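Local coordinates for protein TCR beta chain (Gallus gallus, PDB 6LIR) that forms the beta half of the chicken alpha-beta T-cell receptor and, as in other such receptors, probably helps recognise peptide displayed by MHC molecules, at residues B[196-201]-B[217-222]; B[122-127]-B[140-145]; B[117-122]-B[201-206]; B[26-31]-B[92-97]. One frame throughout, in Å; residues are numbered along the deposited sequence.

Contact 1. Residues B[196-201]-B[217-222]; sequences LNRFEC and IIYGDT
The edge strand 210-219 pairs with its neighbour 198-207, the two arms of a beta hairpin in the constant immunoglobulin domain, mostly at the surface. The antiparallel ladder centres on F199 and I218, a hydrogen-bonded pair whose N-H groups each reach the other's carbonyl at 2.9 Å (F199 N to I218 O, I218 N to F199 O). Beyond the strand end G220 N adds a bond to N197 O. On the buried face, F199 sets its CB 3.9 Å from I218 CG2, while its ring turns an edge to G220 N; a flat apolar ring suits this side, where L185 of the facing sheet meets it. On the opposite face R198 lies alongside both Y219 and I217, and E200 alongside I217. R198, with CG anti to the backbone N (chi1 167°), runs its methylenes beside the tyrosine, CB 3.5 Å from Y219 CE1 and CD 3.2 Å from Y219 OH. An alanine at this arginine, keeping CB but lacking CG and CD, would probably leave I217 CG2 and the hydroxyl end of Y219 less covered. I217 CD1 lies 3.5 Å from E200 CG. Thus the backbone supplies the polar bonding, while charged residues contribute mainly hydrocarbon stems.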
# COMPACT_ATOMS: atom_id res chain seq x y z
N LEU B 196 27.78 10.75 8.71
CA LEU B 196 27.90 10.43 7.30
C LEU B 196 26.63 9.79 6.73
O LEU B 196 26.46 9.78 5.50
CB LEU B 196 29.09 9.50 7.07
CG LEU B 196 30.41 10.09 7.55
CD1 LEU B 196 31.51 9.04 7.53
CD2 LEU B 196 30.79 11.31 6.72
N ASN B 197 25.76 9.26 7.58
CA ASN B 197 24.56 8.59 7.10
C ASN B 197 23.56 9.61 6.56
O ASN B 197 23.16 10.55 7.26
CB ASN B 197 23.94 7.75 8.22
CG ASN B 197 24.61 6.40 8.37
OD1 ASN B 197 25.39 5.99 7.51
ND2 ASN B 197 24.31 5.71 9.46
N ARG B 198 23.16 9.42 5.32
CA ARG B 198 22.26 10.33 4.62
C ARG B 198 20.87 9.70 4.59
O ARG B 198 20.65 8.70 3.91
CB ARG B 198 22.78 10.63 3.22
CG ARG B 198 21.78 11.30 2.30
CD ARG B 198 22.52 12.04 1.19
NE ARG B 198 22.77 11.19 0.04
CZ ARG B 198 23.86 10.44 -0.11
NH1 ARG B 198 24.00 9.69 -1.20
NH2 ARG B 198 24.81 10.44 0.81
N PHE B 199 19.93 10.30 5.32
CA PHE B 199 18.58 9.78 5.42
C PHE B 199 17.68 10.65 4.55
O PHE B 199 17.48 11.83 4.83
CB PHE B 199 18.09 9.76 6.87
CG PHE B 199 18.94 8.93 7.78
CD1 PHE B 199 18.80 7.55 7.82
CD2 PHE B 199 19.89 9.53 8.59
CE1 PHE B 199 19.60 6.79 8.66
CE2 PHE B 199 20.68 8.78 9.43
CZ PHE B 199 20.54 7.41 9.47
N GLU B 200 17.16 10.05 3.47
CA GLU B 200 16.51 10.78 2.40
C GLU B 200 15.06 10.32 2.29
O GLU B 200 14.79 9.13 2.09
CB GLU B 200 17.26 10.56 1.09
CG GLU B 200 16.58 11.09 -0.15
CD GLU B 200 17.52 11.10 -1.35
OE1 GLU B 200 17.17 11.71 -2.38
OE2 GLU B 200 18.61 10.50 -1.24
N CYS B 201 14.15 11.27 2.40
CA CYS B 201 12.73 11.04 2.17
C CYS B 201 12.36 11.70 0.86
O CYS B 201 12.63 12.89 0.66
CB CYS B 201 11.89 11.62 3.31
SG CYS B 201 10.11 11.53 2.98
N ILE B 217 16.50 15.76 2.96
CA ILE B 217 17.59 15.01 3.56
C ILE B 217 17.75 15.44 5.00
O ILE B 217 17.57 16.62 5.34
CB ILE B 217 18.92 15.24 2.80
CG1 ILE B 217 18.70 15.17 1.28
CG2 ILE B 217 19.98 14.25 3.26
CD1 ILE B 217 18.72 13.78 0.73
N ILE B 218 18.10 14.49 5.86
CA ILE B 218 18.64 14.78 7.18
C ILE B 218 19.80 13.82 7.40
O ILE B 218 19.73 12.64 7.03
CB ILE B 218 17.56 14.65 8.28
CG1 ILE B 218 18.10 15.15 9.62
CG2 ILE B 218 17.04 13.22 8.39
CD1 ILE B 218 17.01 15.39 10.66
N TYR B 219 20.90 14.34 7.93
CA TYR B 219 22.06 13.53 8.26
C TYR B 219 22.02 13.13 9.73
O TYR B 219 21.35 13.75 10.55
CB TYR B 219 23.35 14.28 7.94
CG TYR B 219 23.66 14.28 6.46
CD1 TYR B 219 24.40 13.25 5.89
CD2 TYR B 219 23.17 15.28 5.63
CE1 TYR B 219 24.68 13.24 4.54
CE2 TYR B 219 23.44 15.27 4.27
CZ TYR B 219 24.19 14.25 3.73
OH TYR B 219 24.46 14.24 2.38
N GLY B 220 22.75 12.07 10.04
CA GLY B 220 22.86 11.62 11.42
C GLY B 220 23.69 12.57 12.27
O GLY B 220 24.33 13.50 11.79
N ASP B 221 23.67 12.31 13.57
CA ASP B 221 24.37 13.13 14.55
C ASP B 221 25.70 12.49 14.92
O ASP B 221 25.98 11.33 14.59
CB ASP B 221 23.51 13.32 15.81
CG ASP B 221 22.91 14.71 15.90
OD1 ASP B 221 22.87 15.41 14.87
OD2 ASP B 221 22.48 15.10 17.01
N THR B 222 26.53 13.26 15.62
CA THR B 222 27.84 12.76 16.03
C THR B 222 27.74 11.96 17.32
O THR B 222 27.36 12.50 18.36
CB THR B 222 28.85 13.91 16.23
OG1 THR B 222 28.59 14.94 15.27
CG2 THR B 222 30.27 13.40 16.05

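Contact 2. Residues B[122-127]-B[140-145]; sequences VIFSPS and VCLASG
Strands 120-124 and 136-146 run antiparallel in the four-stranded sheet of the constant domain, and the tight part of their contact is V122-F124 against V140-L142. V122 and L142 form a hydrogen-bonded pair: L142 N meets V122 O at 2.8 Å, almost along the carbonyl axis, and V122 N returns a bond to L142 O. F124 N likewise reaches V140 O at 2.8 Å. The side chains of V122, F124, V140 and L142 lie on one face. F124, its CG anti to the carbonyl carbon (chi1 -74°), holds its ring out from the sheet, leaning back so that an edge meets L142, CE2 to CB 3.9 Å, and passes V140 O. A serine in place of this phenylalanine would lack the ring edge against L142 and would probably loosen packing there and toward the alpha chain. On the other face I123 CG1 stands 4.3 Å from C141 CB, a looser touch between a beta-branched apolar side chain and a small half-cystine, bonded to C201, both suited to the interior. Beyond these pairs the segments diverge: S125 and S144, both partly exposed, make no contact across, and S127 weakly caps the start of helix 128-134. Strand 178-188 flanks 136-146 on its far side, I123 meets I218 of strand 210-219 in the facing sheet, and T121 of the TCR alpha chain packs on F124.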
# COMPACT_ATOMS: atom_id res chain seq x y z
N VAL B 122 8.87 18.00 4.86
CA VAL B 122 9.82 18.24 5.93
C VAL B 122 10.14 16.91 6.60
O VAL B 122 9.30 15.99 6.64
CB VAL B 122 9.28 19.25 6.97
CG1 VAL B 122 8.93 20.57 6.29
CG2 VAL B 122 8.06 18.69 7.69
N ILE B 123 11.36 16.79 7.11
CA ILE B 123 11.71 15.73 8.04
C ILE B 123 11.82 16.34 9.43
O ILE B 123 12.45 17.39 9.60
CB ILE B 123 13.03 15.04 7.64
CG1 ILE B 123 12.90 14.41 6.25
CG2 ILE B 123 13.42 14.00 8.68
CD1 ILE B 123 14.17 13.75 5.77
N PHE B 124 11.23 15.68 10.41
CA PHE B 124 11.33 16.13 11.79
C PHE B 124 12.58 15.54 12.42
O PHE B 124 12.90 14.36 12.22
CB PHE B 124 10.08 15.74 12.57
CG PHE B 124 8.88 16.58 12.22
CD1 PHE B 124 8.57 17.71 12.96
CD2 PHE B 124 8.07 16.24 11.15
CE1 PHE B 124 7.47 18.49 12.64
CE2 PHE B 124 6.97 17.02 10.82
CZ PHE B 124 6.67 18.14 11.57
N SER B 125 13.32 16.38 13.13
CA SER B 125 14.45 15.90 13.91
C SER B 125 13.96 14.87 14.92
O SER B 125 12.91 15.05 15.54
CB SER B 125 15.14 17.06 14.63
OG SER B 125 15.33 18.16 13.77
N PRO B 126 14.68 13.77 15.09
CA PRO B 126 14.24 12.75 16.05
C PRO B 126 14.44 13.23 17.48
O PRO B 126 15.30 14.07 17.77
CB PRO B 126 15.14 11.55 15.74
CG PRO B 126 16.37 12.15 15.16
CD PRO B 126 15.91 13.36 14.39
N SER B 127 13.62 12.70 18.37
CA SER B 127 13.65 13.13 19.76
C SER B 127 14.89 12.60 20.46
O SER B 127 15.17 11.40 20.43
CB SER B 127 12.39 12.65 20.49
OG SER B 127 12.45 12.96 21.87
N VAL B 140 10.49 11.16 11.18
CA VAL B 140 9.17 11.35 10.61
C VAL B 140 9.29 12.31 9.44
O VAL B 140 9.69 13.47 9.59
CB VAL B 140 8.18 11.88 11.66
CG1 VAL B 140 6.77 11.91 11.08
CG2 VAL B 140 8.23 11.01 12.91
N CYS B 141 8.94 11.81 8.26
CA CYS B 141 8.82 12.64 7.07
C CYS B 141 7.36 12.97 6.85
O CYS B 141 6.52 12.06 6.83
CB CYS B 141 9.40 11.90 5.85
SG CYS B 141 9.27 12.81 4.32
N LEU B 142 7.05 14.25 6.68
CA LEU B 142 5.68 14.69 6.47
C LEU B 142 5.57 15.37 5.11
O LEU B 142 6.29 16.33 4.83
CB LEU B 142 5.23 15.64 7.58
CG LEU B 142 3.90 16.36 7.35
CD1 LEU B 142 2.72 15.38 7.42
CD2 LEU B 142 3.70 17.49 8.36
N ALA B 143 4.66 14.88 4.28
CA ALA B 143 4.28 15.58 3.06
C ALA B 143 2.90 16.16 3.29
O ALA B 143 1.96 15.42 3.61
CB ALA B 143 4.29 14.63 1.86
N SER B 144 2.77 17.48 3.14
CA SER B 144 1.50 18.14 3.36
C SER B 144 1.31 19.23 2.32
O SER B 144 2.26 19.66 1.65
CB SER B 144 1.42 18.74 4.77
OG SER B 144 2.58 19.52 5.05
N GLY B 145 0.07 19.70 2.20
CA GLY B 145 -0.24 20.79 1.31
C GLY B 145 -0.59 20.39 -0.10
O GLY B 145 -0.80 21.27 -0.94

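Contact 3. Residues B[117-122]-B[201-206]; sequences IEPDVV and CIANFF
F205 turns one face to P119, which crosses it obliquely and sets CD over that face, and this meeting of two cyclic side chains dominates the contact. P119 CD stands 3.7 Å from the ring centroid and 15° off the normal, which makes it a CH-pi interaction; the carbon next to the proline nitrogen carries slightly polarised hydrogens and is well suited to an aromatic face. The nearest ring atom is CE1, 3.6 Å from P119 CD, and P119 CG follows at the same end of the ring, 4.0 Å from F205 CD1. F205 reaches this position because its CG sits in the crowded place between the backbone N and the carbonyl carbon (chi1 56°), which sends the ring out from its strand toward the other segment, with a face to the proline. E118 approaches obliquely: its CB is 3.9 Å from F205 CE2, while its carboxylate leads away to form a salt bridge with K207.

Further along, the side chains shrink. V121, with CG1 anti to the backbone N (chi1 -176°), turns CG2 toward A203, 3.9 Å from its CB, and P119 CG also comes within 4.3 Å of A203 CB. The small methyl of A203 lets V121 and P119 approach its strand closely. No hydrogen bond crosses this wholly apolar contact.

The two strands belong to different sheets, 120-124 to the one containing 136-146 and 198-207 to the one containing 210-219, so this is face-to-face packing inside the beta sandwich of an immunoglobulin constant domain, close to its C141-C201 disulfide.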
# COMPACT_ATOMS: atom_id res chain seq x y z
N ILE B 117 -1.46 20.79 -6.64
CA ILE B 117 -0.58 21.50 -5.71
C ILE B 117 0.50 20.53 -5.25
O ILE B 117 0.20 19.45 -4.74
CB ILE B 117 -1.36 22.07 -4.52
CG1 ILE B 117 -2.56 22.89 -5.02
CG2 ILE B 117 -0.45 22.92 -3.66
CD1 ILE B 117 -3.71 22.95 -4.04
N GLU B 118 1.76 20.93 -5.44
CA GLU B 118 2.88 20.14 -4.95
C GLU B 118 2.87 20.10 -3.43
O GLU B 118 2.38 21.02 -2.77
CB GLU B 118 4.20 20.71 -5.45
CG GLU B 118 4.49 22.14 -5.02
CD GLU B 118 5.78 22.68 -5.61
OE1 GLU B 118 6.75 22.88 -4.85
OE2 GLU B 118 5.82 22.89 -6.85
N PRO B 119 3.39 19.03 -2.84
CA PRO B 119 3.45 18.94 -1.38
C PRO B 119 4.57 19.79 -0.80
O PRO B 119 5.56 20.10 -1.46
CB PRO B 119 3.72 17.45 -1.13
CG PRO B 119 4.57 17.08 -2.31
CD PRO B 119 3.96 17.82 -3.48
N ASP B 120 4.40 20.14 0.47
CA ASP B 120 5.51 20.59 1.28
C ASP B 120 6.05 19.36 2.00
O ASP B 120 5.28 18.53 2.48
CB ASP B 120 5.07 21.64 2.30
CG ASP B 120 4.63 22.94 1.65
OD1 ASP B 120 5.50 23.69 1.17
OD2 ASP B 120 3.41 23.21 1.63
N VAL B 121 7.38 19.26 2.08
CA VAL B 121 8.02 18.06 2.59
C VAL B 121 9.04 18.48 3.63
O VAL B 121 9.97 19.24 3.32
CB VAL B 121 8.69 17.24 1.48
CG1 VAL B 121 9.25 15.94 2.05
CG2 VAL B 121 7.71 16.95 0.35
N VAL B 122 8.87 18.00 4.86
CA VAL B 122 9.82 18.24 5.93
C VAL B 122 10.14 16.91 6.60
O VAL B 122 9.30 15.99 6.64
CB VAL B 122 9.28 19.25 6.97
CG1 VAL B 122 8.93 20.57 6.29
CG2 VAL B 122 8.06 18.69 7.69
N CYS B 201 14.15 11.27 2.40
CA CYS B 201 12.73 11.04 2.17
C CYS B 201 12.36 11.70 0.86
O CYS B 201 12.63 12.89 0.66
CB CYS B 201 11.89 11.62 3.31
SG CYS B 201 10.11 11.53 2.98
N ILE B 202 11.71 10.94 -0.03
CA ILE B 202 11.38 11.41 -1.37
C ILE B 202 9.87 11.37 -1.55
O ILE B 202 9.23 10.35 -1.26
CB ILE B 202 12.07 10.56 -2.45
CG1 ILE B 202 13.59 10.61 -2.28
CG2 ILE B 202 11.66 11.01 -3.85
CD1 ILE B 202 14.27 9.30 -2.62
N ALA B 203 9.31 12.45 -2.07
CA ALA B 203 7.89 12.50 -2.40
C ALA B 203 7.77 12.53 -3.91
O ALA B 203 8.25 13.47 -4.56
CB ALA B 203 7.22 13.71 -1.76
N ASN B 204 7.13 11.52 -4.48
CA ASN B 204 6.90 11.43 -5.91
C ASN B 204 5.44 11.75 -6.19
O ASN B 204 4.55 11.21 -5.53
CB ASN B 204 7.28 10.04 -6.44
CG ASN B 204 8.73 9.69 -6.16
OD1 ASN B 204 9.65 10.36 -6.62
ND2 ASN B 204 8.94 8.63 -5.38
N PHE B 205 5.20 12.61 -7.17
CA PHE B 205 3.85 13.05 -7.48
C PHE B 205 3.80 13.40 -8.97
O PHE B 205 4.76 13.18 -9.71
CB PHE B 205 3.44 14.23 -6.58
CG PHE B 205 4.38 15.40 -6.63
CD1 PHE B 205 5.50 15.44 -5.81
CD2 PHE B 205 4.14 16.46 -7.48
CE1 PHE B 205 6.36 16.52 -5.85
CE2 PHE B 205 5.00 17.54 -7.53
CZ PHE B 205 6.11 17.57 -6.71
N PHE B 206 2.66 13.92 -9.40
CA PHE B 206 2.44 14.25 -10.81
C PHE B 206 1.95 15.68 -10.91
O PHE B 206 0.97 16.05 -10.25
CB PHE B 206 1.43 13.28 -11.43
CG PHE B 206 1.23 13.47 -12.91
CD1 PHE B 206 0.28 14.35 -13.39
CD2 PHE B 206 1.99 12.74 -13.81
CE1 PHE B 206 0.09 14.51 -14.75
CE2 PHE B 206 1.81 12.90 -15.17
CZ PHE B 206 0.85 13.79 -15.64

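Contact 4. Residues B[26-31]-B[92-97]; sequences HDYMSW and SYKGNT
Hydrogen bonding across this contact is slight. D27 N gives one weak bond to S92 O, 3.4 Å long, the only one joining residues 26-31 to 92-97. D27 OD1 is hydrogen-bonded to Q68, while its backbone N makes the bond to the loop.

Packing over the face of one ring adds to this. The imidazole of H26 lies with one face under the backbone of S92, whose N sits 3.5 Å above the plane and over the ring centre; the closest ring atom is CD2, 3.6 Å from S92 N. A flat, polar ring suits this place, since a peptide can lie on its face while ND1 hydrogen-bonds with S90, which would help fix the ring's rotation.

Apolar contact is supplied by Y28 and K94. Y28, with CG anti to the backbone N (chi1 -174°), directs its CB toward the loop, and K94 crosses the ring obliquely: K94 CB is 4.0 Å from Y28 CD1 and K94 CD 4.0 Å from Y28 CE1. Lysine serves here by its methylenes, while its ammonium group, carried on by a bend at chi3 (96°), bonds to the hydroxyl of Y47.

Within the loop, T97 OG1 bonds to G95 O at 2.6 Å, from above the carbonyl plane, bridging a turn whose G95 and N96 are poorly ordered. N96 also bonds to S46 of the TCR alpha chain. The pairing of the start of strand 28-34 with the loop joining strands 84-91 and 100-110 is that of CDR1 beside CDR3 in an immunoglobulin variable domain, the loops that in T-cell receptors face the antigen.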
# COMPACT_ATOMS: atom_id res chain seq x y z
N HIS B 26 4.72 -12.70 -23.53
CA HIS B 26 3.41 -13.24 -23.17
C HIS B 26 2.39 -12.88 -24.23
O HIS B 26 2.34 -11.74 -24.71
CB HIS B 26 2.96 -12.70 -21.82
CG HIS B 26 3.55 -13.42 -20.65
ND1 HIS B 26 3.37 -13.01 -19.35
CD2 HIS B 26 4.33 -14.53 -20.59
CE1 HIS B 26 4.00 -13.84 -18.54
NE2 HIS B 26 4.59 -14.77 -19.27
N ASP B 27 1.55 -13.85 -24.59
CA ASP B 27 0.51 -13.56 -25.58
C ASP B 27 -0.68 -12.86 -24.95
O ASP B 27 -1.30 -12.01 -25.60
CB ASP B 27 0.05 -14.86 -26.25
CG ASP B 27 1.14 -15.52 -27.08
OD1 ASP B 27 2.07 -14.81 -27.52
OD2 ASP B 27 1.06 -16.75 -27.28
N TYR B 28 -1.00 -13.17 -23.70
CA TYR B 28 -2.15 -12.57 -23.04
C TYR B 28 -1.70 -11.34 -22.26
O TYR B 28 -0.73 -11.39 -21.51
CB TYR B 28 -2.82 -13.57 -22.10
CG TYR B 28 -4.10 -13.06 -21.48
CD1 TYR B 28 -5.31 -13.11 -22.17
CD2 TYR B 28 -4.10 -12.51 -20.20
CE1 TYR B 28 -6.48 -12.64 -21.60
CE2 TYR B 28 -5.27 -12.04 -19.62
CZ TYR B 28 -6.45 -12.11 -20.33
OH TYR B 28 -7.62 -11.64 -19.76
N MET B 29 -2.42 -10.24 -22.46
CA MET B 29 -2.27 -9.05 -21.63
C MET B 29 -3.65 -8.54 -21.28
O MET B 29 -4.63 -8.85 -21.96
CB MET B 29 -1.44 -7.97 -22.33
CG MET B 29 -0.04 -8.41 -22.68
SD MET B 29 0.93 -7.07 -23.37
CE MET B 29 1.05 -5.99 -21.94
N SER B 30 -3.73 -7.73 -20.23
CA SER B 30 -5.04 -7.27 -19.80
C SER B 30 -4.88 -6.01 -18.97
O SER B 30 -3.80 -5.70 -18.47
CB SER B 30 -5.77 -8.35 -18.99
OG SER B 30 -5.02 -8.70 -17.84
N TRP B 31 -6.00 -5.30 -18.82
CA TRP B 31 -6.07 -4.09 -18.01
C TRP B 31 -7.22 -4.27 -17.03
O TRP B 31 -8.33 -4.65 -17.42
CB TRP B 31 -6.30 -2.85 -18.87
CG TRP B 31 -5.04 -2.22 -19.41
CD1 TRP B 31 -4.57 -2.28 -20.69
CD2 TRP B 31 -4.08 -1.44 -18.67
NE1 TRP B 31 -3.39 -1.58 -20.80
CE2 TRP B 31 -3.07 -1.06 -19.58
CE3 TRP B 31 -3.98 -1.03 -17.34
CZ2 TRP B 31 -1.97 -0.29 -19.19
CZ3 TRP B 31 -2.89 -0.26 -16.95
CH2 TRP B 31 -1.90 0.10 -17.88
N SER B 92 1.26 -16.26 -20.11
CA SER B 92 1.67 -17.00 -21.30
C SER B 92 0.50 -17.17 -22.27
O SER B 92 0.64 -16.94 -23.48
CB SER B 92 2.24 -18.36 -20.89
OG SER B 92 2.05 -19.33 -21.91
N TYR B 93 -0.66 -17.56 -21.75
CA TYR B 93 -1.90 -17.66 -22.50
C TYR B 93 -3.03 -17.67 -21.48
O TYR B 93 -2.79 -17.82 -20.28
CB TYR B 93 -1.93 -18.92 -23.38
CG TYR B 93 -1.45 -20.18 -22.66
CD1 TYR B 93 -2.21 -20.76 -21.65
CD2 TYR B 93 -0.25 -20.78 -23.00
CE1 TYR B 93 -1.77 -21.90 -20.99
CE2 TYR B 93 0.20 -21.92 -22.35
CZ TYR B 93 -0.57 -22.48 -21.34
OH TYR B 93 -0.14 -23.61 -20.69
N LYS B 94 -4.26 -17.51 -21.96
CA LYS B 94 -5.38 -17.58 -21.04
C LYS B 94 -5.70 -19.03 -20.68
O LYS B 94 -5.48 -19.95 -21.47
CB LYS B 94 -6.63 -16.88 -21.59
CG LYS B 94 -7.77 -16.90 -20.58
CD LYS B 94 -8.78 -15.80 -20.77
CE LYS B 94 -9.95 -16.31 -21.58
NZ LYS B 94 -11.06 -15.33 -21.57
N GLY B 95 -6.24 -19.20 -19.48
CA GLY B 95 -6.67 -20.48 -18.95
C GLY B 95 -5.73 -21.08 -17.94
O GLY B 95 -4.69 -21.66 -18.28
N ASN B 96 -6.13 -20.95 -16.67
CA ASN B 96 -5.47 -21.54 -15.51
C ASN B 96 -3.95 -21.46 -15.60
O ASN B 96 -3.22 -22.45 -15.53
CB ASN B 96 -5.93 -22.98 -15.30
CG ASN B 96 -5.62 -23.48 -13.91
OD1 ASN B 96 -5.20 -22.72 -13.04
ND2 ASN B 96 -5.85 -24.77 -13.68
N THR B 97 -3.47 -20.22 -15.75
CA THR B 97 -2.06 -19.91 -15.84
C THR B 97 -1.93 -18.62 -15.04
O THR B 97 -2.74 -17.69 -15.22
CB THR B 97 -1.57 -19.71 -17.28
OG1 THR B 97 -2.27 -20.62 -18.14
CG2 THR B 97 -0.07 -19.96 -17.39

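How the contacts relate
Contacts 1, 2 and 3 belong to the constant domain, whereas contact 4 lies in the variable domain, about 37 Å or more from each of the others between centres. Contacts 2 and 3 are buried; contacts 1 and 4 lie largely at the surface. Within the constant domain, contacts 1 and 2 are antiparallel strand pairs, one in each sheet, and contact 3 bridges the sheets by side chains alone. They share elements: C201 belongs to contacts 1 and 3, V122 to contacts 2 and 3, and C141-C201 ties the sheets. Contact 4 has a weak hydrogen bond, a ring face and lysine methylenes, as suits a loop.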